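Local coordinates for protein heavy metal cation tricomponent efflux pump ZneA(CzcA-like) (Cupriavidus metallidurans, PDB 4K0J) that exports heavy metal cations, in particular zinc, in exchange for protons as the inner-membrane pump of a tripartite RND efflux system, at residues I73-M82 / L92-G100; P40-T51 / A123-I134. All coordinates share one frame; numbering follows the deposited sequence.

Interaction 1 of 2, residues I73-M82 / L92-G100; sequences IMGVPGMHVM and LITVVFKDG
Val-95 points its two methyl branches into a cluster of side chains from residues 73-82. CG2 meets Met-82 CG at 3.7 Å and Ile-73 CG2 at 3.8 Å, while CG1 rests on Met-79 CG; the Met-79 and Val-95 side chains cross at about a right angle. The Met-82 chain leaves with CG anti to the backbone N (chi1 -161°) and stays extended, which carries CE to Ile-93 CG2 (3.7 Å). Strands 79-82 and 92-97 are antiparallel arms of a beta hairpin in the pump's porter region, interrupted by a classic beta bulge: His-80 N and Val-81 N both donate to Val-96 O, and only the His-80 bond lies in the carbonyl plane, on a lone pair. Val-96 N returns a bond to Val-81 O. On the side bearing Val-81 and Val-96, Val-81 CB packs on Val-96 CG1 at 3.7 Å. The His-80 ring runs beside Val-96, whose CG2 lies at its edge, because chi1 (179°) swings CG away from the backbone N; Lys-98 CE comes within 3.5 Å of His-80 CD2, the two side chains crossing obliquely. Beyond the bulge, Lys-98 N donates to Gly-78 O (2.7 Å), and Pro-77 O sits in plane at the edge of the Phe-97 ring.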
loop_
_atom_site.group_PDB
_atom_site.type_symbol
_atom_site.label_atom_id
_atom_site.label_comp_id
_atom_site.label_asym_id
_atom_site.label_seq_id
_atom_site.Cartn_x
_atom_site.Cartn_y
_atom_site.Cartn_z
ATOM N N ILE C 73 -15.239 10.356 10.591
ATOM C CA ILE C 73 -13.992 10.801 9.980
ATOM C C ILE C 73 -12.959 11.323 10.992
ATOM O O ILE C 73 -11.755 11.205 10.767
ATOM C CB ILE C 73 -14.270 11.854 8.882
ATOM C CG1 ILE C 73 -15.121 11.238 7.769
ATOM C CG2 ILE C 73 -12.984 12.415 8.299
ATOM C CD1 ILE C 73 -15.473 12.215 6.668
ATOM N N MET C 74 -13.420 11.881 12.112
ATOM C CA MET C 74 -12.498 12.368 13.147
ATOM C C MET C 74 -11.536 11.265 13.596
ATOM O O MET C 74 -10.406 11.538 13.999
ATOM C CB MET C 74 -13.268 12.929 14.349
ATOM C CG MET C 74 -12.395 13.435 15.500
ATOM S SD MET C 74 -11.445 14.929 15.134
ATOM C CE MET C 74 -10.483 15.113 16.634
ATOM N N GLY C 75 -11.987 10.019 13.492
ATOM C CA GLY C 75 -11.200 8.880 13.920
ATOM C C GLY C 75 -10.278 8.276 12.873
ATOM O O GLY C 75 -9.674 7.234 13.124
ATOM N N VAL C 76 -10.161 8.905 11.705
ATOM C CA VAL C 76 -9.219 8.407 10.706
ATOM C C VAL C 76 -7.799 8.483 11.250
ATOM O O VAL C 76 -7.428 9.450 11.916
ATOM C CB VAL C 76 -9.302 9.151 9.347
ATOM C CG1 VAL C 76 -10.686 9.006 8.743
ATOM C CG2 VAL C 76 -8.913 10.620 9.492
ATOM N N PRO C 77 -7.005 7.438 10.993
ATOM C CA PRO C 77 -5.618 7.408 11.453
ATOM C C PRO C 77 -4.788 8.494 10.783
ATOM O O PRO C 77 -5.048 8.855 9.636
ATOM C CB PRO C 77 -5.138 6.029 11.005
ATOM C CG PRO C 77 -6.043 5.659 9.887
ATOM C CD PRO C 77 -7.370 6.205 10.278
ATOM N N GLY C 78 -3.806 9.016 11.510
ATOM C CA GLY C 78 -2.899 10.007 10.965
ATOM C C GLY C 78 -3.514 11.383 10.808
ATOM O O GLY C 78 -2.910 12.269 10.210
ATOM N N MET C 79 -4.713 11.569 11.346
ATOM C CA MET C 79 -5.379 12.861 11.262
ATOM C C MET C 79 -4.660 13.901 12.120
ATOM O O MET C 79 -4.177 13.589 13.205
ATOM C CB MET C 79 -6.835 12.737 11.702
ATOM C CG MET C 79 -7.667 13.973 11.413
ATOM S SD MET C 79 -8.612 14.537 12.836
ATOM C CE MET C 79 -7.303 15.165 13.885
ATOM N N HIS C 80 -4.591 15.135 11.632
ATOM C CA HIS C 80 -3.952 16.215 12.376
ATOM C C HIS C 80 -4.925 17.349 12.659
ATOM O O HIS C 80 -5.188 17.673 13.811
ATOM C CB HIS C 80 -2.744 16.756 11.619
ATOM C CG HIS C 80 -2.048 17.881 12.317
ATOM N ND1 HIS C 80 -1.800 19.094 11.711
ATOM C CD2 HIS C 80 -1.547 17.976 13.571
ATOM C CE1 HIS C 80 -1.173 19.888 12.564
ATOM N NE2 HIS C 80 -1.007 19.233 13.698
ATOM N N VAL C 81 -5.447 17.957 11.599
ATOM C CA VAL C 81 -6.438 19.019 11.737
ATOM C C VAL C 81 -7.687 18.670 10.944
ATOM O O VAL C 81 -7.597 18.250 9.789
ATOM C CB VAL C 81 -5.896 20.369 11.237
ATOM C CG1 VAL C 81 -6.935 21.461 11.410
ATOM C CG2 VAL C 81 -4.628 20.736 11.976
ATOM N N MET C 82 -8.854 18.840 11.560
ATOM C CA MET C 82 -10.099 18.542 10.864
ATOM C C MET C 82 -11.060 19.721 10.824
ATOM O O MET C 82 -11.594 20.130 11.846
ATOM C CB MET C 82 -10.789 17.331 11.477
ATOM C CG MET C 82 -11.801 16.712 10.544
ATOM S SD MET C 82 -13.096 15.817 11.410
ATOM C CE MET C 82 -14.101 15.321 10.017
ATOM N N LEU C 92 -18.666 20.375 2.591
ATOM C CA LEU C 92 -17.306 19.958 2.256
ATOM C C LEU C 92 -16.416 19.904 3.495
ATOM O O LEU C 92 -16.293 20.880 4.241
ATOM C CB LEU C 92 -16.690 20.815 1.139
ATOM C CG LEU C 92 -16.286 22.272 1.343
ATOM C CD1 LEU C 92 -15.414 22.723 0.197
ATOM C CD2 LEU C 92 -17.508 23.144 1.430
ATOM N N ILE C 93 -15.810 18.743 3.715
ATOM C CA ILE C 93 -15.023 18.521 4.920
ATOM C C ILE C 93 -13.550 18.392 4.590
ATOM O O ILE C 93 -13.161 17.515 3.829
ATOM C CB ILE C 93 -15.482 17.250 5.649
ATOM C CG1 ILE C 93 -16.877 17.452 6.249
ATOM C CG2 ILE C 93 -14.473 16.849 6.707
ATOM C CD1 ILE C 93 -17.443 16.220 6.917
ATOM N N THR C 94 -12.732 19.272 5.157
ATOM C CA THR C 94 -11.297 19.241 4.912
ATOM C C THR C 94 -10.578 18.481 6.022
ATOM O O THR C 94 -10.817 18.730 7.201
ATOM C CB THR C 94 -10.712 20.665 4.789
ATOM O OG1 THR C 94 -11.235 21.297 3.616
ATOM C CG2 THR C 94 -9.199 20.619 4.686
ATOM N N VAL C 95 -9.713 17.542 5.640
ATOM C CA VAL C 95 -8.870 16.855 6.614
ATOM C C VAL C 95 -7.403 16.977 6.248
ATOM O O VAL C 95 -7.005 16.583 5.158
ATOM C CB VAL C 95 -9.208 15.359 6.734
ATOM C CG1 VAL C 95 -8.140 14.641 7.557
ATOM C CG2 VAL C 95 -10.573 15.175 7.364
ATOM N N VAL C 96 -6.605 17.528 7.158
ATOM C CA VAL C 96 -5.161 17.544 6.986
ATOM C C VAL C 96 -4.537 16.562 7.972
ATOM O O VAL C 96 -4.975 16.458 9.118
ATOM C CB VAL C 96 -4.571 18.973 7.113
ATOM C CG1 VAL C 96 -5.642 19.960 7.543
ATOM C CG2 VAL C 96 -3.387 19.005 8.072
ATOM N N PHE C 97 -3.530 15.830 7.500
ATOM C CA PHE C 97 -2.936 14.719 8.244
ATOM C C PHE C 97 -1.612 15.083 8.910
ATOM O O PHE C 97 -1.098 16.187 8.735
ATOM C CB PHE C 97 -2.715 13.524 7.317
ATOM C CG PHE C 97 -3.984 12.920 6.787
ATOM C CD1 PHE C 97 -4.673 13.517 5.746
ATOM C CD2 PHE C 97 -4.481 11.745 7.322
ATOM C CE1 PHE C 97 -5.837 12.960 5.257
ATOM C CE2 PHE C 97 -5.646 11.182 6.830
ATOM C CZ PHE C 97 -6.324 11.790 5.797
ATOM N N LYS C 98 -1.072 14.150 9.686
ATOM C CA LYS C 98 0.239 14.334 10.296
ATOM C C LYS C 98 1.294 14.126 9.226
ATOM O O LYS C 98 0.985 13.641 8.145
ATOM C CB LYS C 98 0.452 13.348 11.450
ATOM C CG LYS C 98 0.143 13.908 12.833
ATOM C CD LYS C 98 1.113 15.022 13.216
ATOM C CE LYS C 98 0.802 15.589 14.598
ATOM N NZ LYS C 98 1.664 16.759 14.931
ATOM N N ASP C 99 2.535 14.497 9.521
ATOM C CA ASP C 99 3.620 14.320 8.560
ATOM C C ASP C 99 4.127 12.881 8.515
ATOM O O ASP C 99 4.182 12.189 9.539
ATOM C CB ASP C 99 4.765 15.295 8.832
ATOM C CG ASP C 99 4.689 16.532 7.961
ATOM O OD1 ASP C 99 3.586 16.837 7.454
ATOM O OD2 ASP C 99 5.731 17.197 7.779
ATOM N N GLY C 100 4.491 12.440 7.314
ATOM C CA GLY C 100 4.893 11.065 7.094
ATOM C C GLY C 100 3.725 10.245 6.590
ATOM O O GLY C 100 3.896 9.115 6.128
#

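Interaction 2 of 2, residues P40-T51 / A123-I134; sequences PDIADTTSQVVT and AQPSLDPLTSPI
Asp-41 and Ser-132 meet in the irregular part of two segments that run antiparallel, ahead of the point where a short edge strand, 126-127, pairs with strand 46-51 of the porter sheet. Ser-132 OG donates to Asp-41 OD2 (3.2 Å) from above the carboxylate plane, and the same OG accepts from Ile-134 N, closing an ST turn that holds the hydroxyl in place. Ile-134 CD1 reaches Asp-41 CA at 3.6 Å. Ala-43 then turns its methyl onto Pro-133, with CB 3.5 Å from CG of the ring. After the chain bows away, Gln-48 comes to Asp-128. Asp-128 CG lies between its own backbone N and carbonyl carbon (chi1 85°), bringing OD2 back to Gln-48 N, which donates from well out of the carboxylate plane; Asp-128 N in turn donates to Gln-48 O at 3.0 Å. A salt bridge from Asp-128 OD2 to Arg-107 of helix 103-113 adds a second partner, which would be expected to help stabilise the buried negative charge. Val-49 turns to the same side as Leu-127, and its CG2 lies alongside Pro-125 CB at 3.8 Å. Val-50 exchanges two backbone hydrogen bonds with Ser-126. At the far end Thr-51 lies beside Pro-125, and its CG2 meets Ala-123 CB at 3.7 Å.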
loop_
_atom_site.group_PDB
_atom_site.type_symbol
_atom_site.label_atom_id
_atom_site.label_comp_id
_atom_site.label_asym_id
_atom_site.label_seq_id
_atom_site.Cartn_x
_atom_site.Cartn_y
_atom_site.Cartn_z
ATOM N N PRO C 40 8.942 24.296 -4.173
ATOM C CA PRO C 40 8.766 22.988 -3.534
ATOM C C PRO C 40 7.345 22.802 -3.026
ATOM O O PRO C 40 6.731 23.783 -2.612
ATOM C CB PRO C 40 9.733 23.049 -2.351
ATOM C CG PRO C 40 10.750 24.048 -2.746
ATOM C CD PRO C 40 10.026 25.073 -3.551
ATOM N N ASP C 41 6.832 21.574 -3.067
ATOM C CA ASP C 41 5.490 21.296 -2.571
ATOM C C ASP C 41 5.420 21.600 -1.078
ATOM O O ASP C 41 5.603 20.720 -0.234
ATOM C CB ASP C 41 5.087 19.851 -2.852
ATOM C CG ASP C 41 3.583 19.652 -2.839
ATOM O OD1 ASP C 41 3.052 19.089 -3.821
ATOM O OD2 ASP C 41 2.934 20.048 -1.846
ATOM N N ILE C 42 5.162 22.871 -0.779
ATOM C CA ILE C 42 5.105 23.391 0.581
ATOM C C ILE C 42 3.980 22.737 1.365
ATOM O O ILE C 42 4.090 22.530 2.570
ATOM C CB ILE C 42 4.891 24.921 0.557
ATOM C CG1 ILE C 42 6.078 25.606 -0.118
ATOM C CG2 ILE C 42 4.698 25.474 1.947
ATOM C CD1 ILE C 42 7.423 25.140 0.394
ATOM N N ALA C 43 2.909 22.398 0.652
ATOM C CA ALA C 43 1.690 21.850 1.241
ATOM C C ALA C 43 1.915 20.668 2.173
ATOM O O ALA C 43 2.924 19.966 2.081
ATOM C CB ALA C 43 0.731 21.447 0.144
ATOM N N ASP C 44 0.952 20.457 3.066
ATOM C CA ASP C 44 0.919 19.282 3.919
ATOM C C ASP C 44 -0.055 18.275 3.314
ATOM O O ASP C 44 -0.837 18.619 2.427
ATOM C CB ASP C 44 0.485 19.669 5.331
ATOM C CG ASP C 44 1.368 20.747 5.934
ATOM O OD1 ASP C 44 0.830 21.643 6.622
ATOM O OD2 ASP C 44 2.599 20.697 5.722
ATOM N N THR C 45 -0.004 17.036 3.788
ATOM C CA THR C 45 -0.865 15.986 3.260
ATOM C C THR C 45 -2.322 16.203 3.655
ATOM O O THR C 45 -2.709 15.962 4.799
ATOM C CB THR C 45 -0.421 14.618 3.759
ATOM O OG1 THR C 45 1.008 14.574 3.789
ATOM C CG2 THR C 45 -0.943 13.529 2.838
ATOM N N THR C 46 -3.129 16.652 2.697
ATOM C CA THR C 46 -4.536 16.953 2.950
ATOM C C THR C 46 -5.478 16.342 1.919
ATOM O O THR C 46 -5.076 16.029 0.800
ATOM C CB THR C 46 -4.787 18.473 3.004
ATOM O OG1 THR C 46 -6.195 18.719 3.050
ATOM C CG2 THR C 46 -4.201 19.159 1.776
ATOM N N SER C 47 -6.734 16.180 2.308
ATOM C CA SER C 47 -7.760 15.689 1.405
ATOM C C SER C 47 -9.130 16.096 1.921
ATOM O O SER C 47 -9.372 16.094 3.131
ATOM C CB SER C 47 -7.679 14.172 1.261
ATOM O OG SER C 47 -8.570 13.718 0.263
ATOM N N GLN C 48 -10.022 16.462 1.008
ATOM C CA GLN C 48 -11.365 16.892 1.394
ATOM C C GLN C 48 -12.469 16.041 0.758
ATOM O O GLN C 48 -12.340 15.565 -0.376
ATOM C CB GLN C 48 -11.582 18.389 1.117
ATOM C CG GLN C 48 -10.882 18.908 -0.134
ATOM C CD GLN C 48 -11.260 20.337 -0.475
ATOM O OE1 GLN C 48 -12.093 20.946 0.194
ATOM N NE2 GLN C 48 -10.648 20.881 -1.528
ATOM N N VAL C 49 -13.542 15.841 1.520
ATOM C CA VAL C 49 -14.710 15.096 1.054
ATOM C C VAL C 49 -15.872 16.027 0.707
ATOM O O VAL C 49 -16.208 16.935 1.466
ATOM C CB VAL C 49 -15.161 14.014 2.074
ATOM C CG1 VAL C 49 -15.000 14.504 3.497
ATOM C CG2 VAL C 49 -16.605 13.589 1.819
ATOM N N VAL C 50 -16.475 15.791 -0.453
ATOM C CA VAL C 50 -17.531 16.651 -0.952
ATOM C C VAL C 50 -18.867 15.921 -0.958
ATOM O O VAL C 50 -19.078 14.997 -1.747
ATOM C CB VAL C 50 -17.223 17.128 -2.381
ATOM C CG1 VAL C 50 -18.080 18.328 -2.737
ATOM C CG2 VAL C 50 -15.751 17.467 -2.515
ATOM N N THR C 51 -19.761 16.331 -0.061
ATOM C CA THR C 51 -21.133 15.848 -0.084
ATOM C C THR C 51 -21.986 16.931 -0.721
ATOM O O THR C 51 -22.401 17.876 -0.051
ATOM C CB THR C 51 -21.674 15.551 1.330
ATOM O OG1 THR C 51 -20.731 14.758 2.061
ATOM C CG2 THR C 51 -22.988 14.798 1.237
ATOM N N ALA C 123 -27.111 10.498 1.561
ATOM C CA ALA C 123 -26.097 11.399 1.024
ATOM C C ALA C 123 -25.041 10.634 0.233
ATOM O O ALA C 123 -24.835 9.435 0.443
ATOM C CB ALA C 123 -25.448 12.194 2.134
ATOM N N GLN C 124 -24.372 11.335 -0.674
ATOM C CA GLN C 124 -23.389 10.713 -1.554
ATOM C C GLN C 124 -22.014 11.394 -1.483
ATOM O O GLN C 124 -21.617 12.102 -2.411
ATOM C CB GLN C 124 -23.915 10.689 -2.997
ATOM C CG GLN C 124 -24.608 11.981 -3.462
ATOM C CD GLN C 124 -26.101 12.022 -3.142
ATOM O OE1 GLN C 124 -26.607 11.213 -2.362
ATOM N NE2 GLN C 124 -26.810 12.967 -3.754
ATOM N N PRO C 125 -21.277 11.170 -0.381
ATOM C CA PRO C 125 -19.984 11.833 -0.148
ATOM C C PRO C 125 -18.860 11.310 -1.040
ATOM O O PRO C 125 -18.604 10.106 -1.078
ATOM C CB PRO C 125 -19.687 11.511 1.319
ATOM C CG PRO C 125 -20.398 10.228 1.571
ATOM C CD PRO C 125 -21.647 10.276 0.732
ATOM N N SER C 126 -18.191 12.224 -1.737
ATOM C CA SER C 126 -17.133 11.865 -2.676
ATOM C C SER C 126 -15.769 12.387 -2.218
ATOM O O SER C 126 -15.673 13.095 -1.218
ATOM C CB SER C 126 -17.472 12.408 -4.066
ATOM O OG SER C 126 -16.309 12.576 -4.857
ATOM N N LEU C 127 -14.715 12.034 -2.948
ATOM C CA LEU C 127 -13.379 12.519 -2.626
ATOM C C LEU C 127 -12.880 13.500 -3.682
ATOM O O LEU C 127 -13.008 13.255 -4.878
ATOM C CB LEU C 127 -12.405 11.355 -2.494
ATOM C CG LEU C 127 -11.408 11.489 -1.345
ATOM C CD1 LEU C 127 -12.148 11.568 -0.032
ATOM C CD2 LEU C 127 -10.455 10.313 -1.336
ATOM N N ASP C 128 -12.321 14.618 -3.233
ATOM C CA ASP C 128 -11.776 15.620 -4.143
ATOM C C ASP C 128 -10.530 15.063 -4.839
ATOM O O ASP C 128 -9.918 14.125 -4.343
ATOM C CB ASP C 128 -11.450 16.914 -3.383
ATOM C CG ASP C 128 -10.075 16.884 -2.724
ATOM O OD1 ASP C 128 -9.318 17.867 -2.878
ATOM O OD2 ASP C 128 -9.751 15.890 -2.041
ATOM N N PRO C 129 -10.165 15.628 -6.002
ATOM C CA PRO C 129 -8.961 15.208 -6.731
ATOM C C PRO C 129 -7.673 15.294 -5.907
ATOM O O PRO C 129 -7.533 16.170 -5.055
ATOM C CB PRO C 129 -8.909 16.186 -7.919
ATOM C CG PRO C 129 -9.891 17.269 -7.603
ATOM C CD PRO C 129 -10.938 16.620 -6.765
ATOM N N LEU C 130 -6.742 14.382 -6.169
ATOM C CA LEU C 130 -5.487 14.320 -5.424
ATOM C C LEU C 130 -4.462 15.314 -5.967
ATOM O O LEU C 130 -3.632 14.986 -6.822
ATOM C CB LEU C 130 -4.917 12.899 -5.426
ATOM C CG LEU C 130 -3.646 12.676 -4.606
ATOM C CD1 LEU C 130 -3.856 13.059 -3.157
ATOM C CD2 LEU C 130 -3.183 11.235 -4.703
ATOM N N THR C 131 -4.531 16.534 -5.450
ATOM C CA THR C 131 -3.656 17.608 -5.884
ATOM C C THR C 131 -3.274 18.479 -4.697
ATOM O O THR C 131 -3.996 18.540 -3.703
ATOM C CB THR C 131 -4.336 18.481 -6.965
ATOM O OG1 THR C 131 -3.571 19.670 -7.179
ATOM C CG2 THR C 131 -5.738 18.879 -6.532
ATOM N N SER C 132 -2.126 19.136 -4.805
ATOM C CA SER C 132 -1.669 20.090 -3.810
ATOM C C SER C 132 -2.319 21.434 -4.088
ATOM O O SER C 132 -2.688 21.722 -5.230
ATOM C CB SER C 132 -0.147 20.218 -3.882
ATOM O OG SER C 132 0.320 21.331 -3.147
ATOM N N PRO C 133 -2.466 22.270 -3.047
ATOM C CA PRO C 133 -2.944 23.648 -3.208
ATOM C C PRO C 133 -2.068 24.475 -4.145
ATOM O O PRO C 133 -2.451 25.585 -4.514
ATOM C CB PRO C 133 -2.866 24.211 -1.787
ATOM C CG PRO C 133 -1.973 23.274 -1.046
ATOM C CD PRO C 133 -2.262 21.940 -1.630
ATOM N N ILE C 134 -0.905 23.945 -4.512
ATOM C CA ILE C 134 -0.055 24.560 -5.525
ATOM C C ILE C 134 -0.010 23.715 -6.797
ATOM O O ILE C 134 0.950 23.785 -7.564
ATOM C CB ILE C 134 1.382 24.753 -5.021
ATOM C CG1 ILE C 134 2.054 23.403 -4.772
ATOM C CG2 ILE C 134 1.395 25.595 -3.760
ATOM C CD1 ILE C 134 3.556 23.489 -4.722
#

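Overall arrangement
Both contacts reach the same antiparallel sheet, with centres about 11 Å apart. Interaction 1 pairs strands 79-87 and 90-97 as a hairpin; interaction 2 adds an outer strand of the sheet, 126-127, to strand 46-52. Strands 90-97 and 46-52 are neighbours, and Phe-97 N to Thr-45 O (2.8 Å) is a probable hydrogen bond between the two contacts. Each is partly buried, but the chemistry differs. Interaction 1 relies on aliphatic and methionine packing with a bulge, its polar His-80 and Lys-98 lying at the margin; interaction 2 adds carboxylates and a serine hydroxyl to its backbone bonds. Pro-77 of interaction 1 also packs on Tyr-104 of a neighbouring subunit, whereas interaction 2 stays within its own chain.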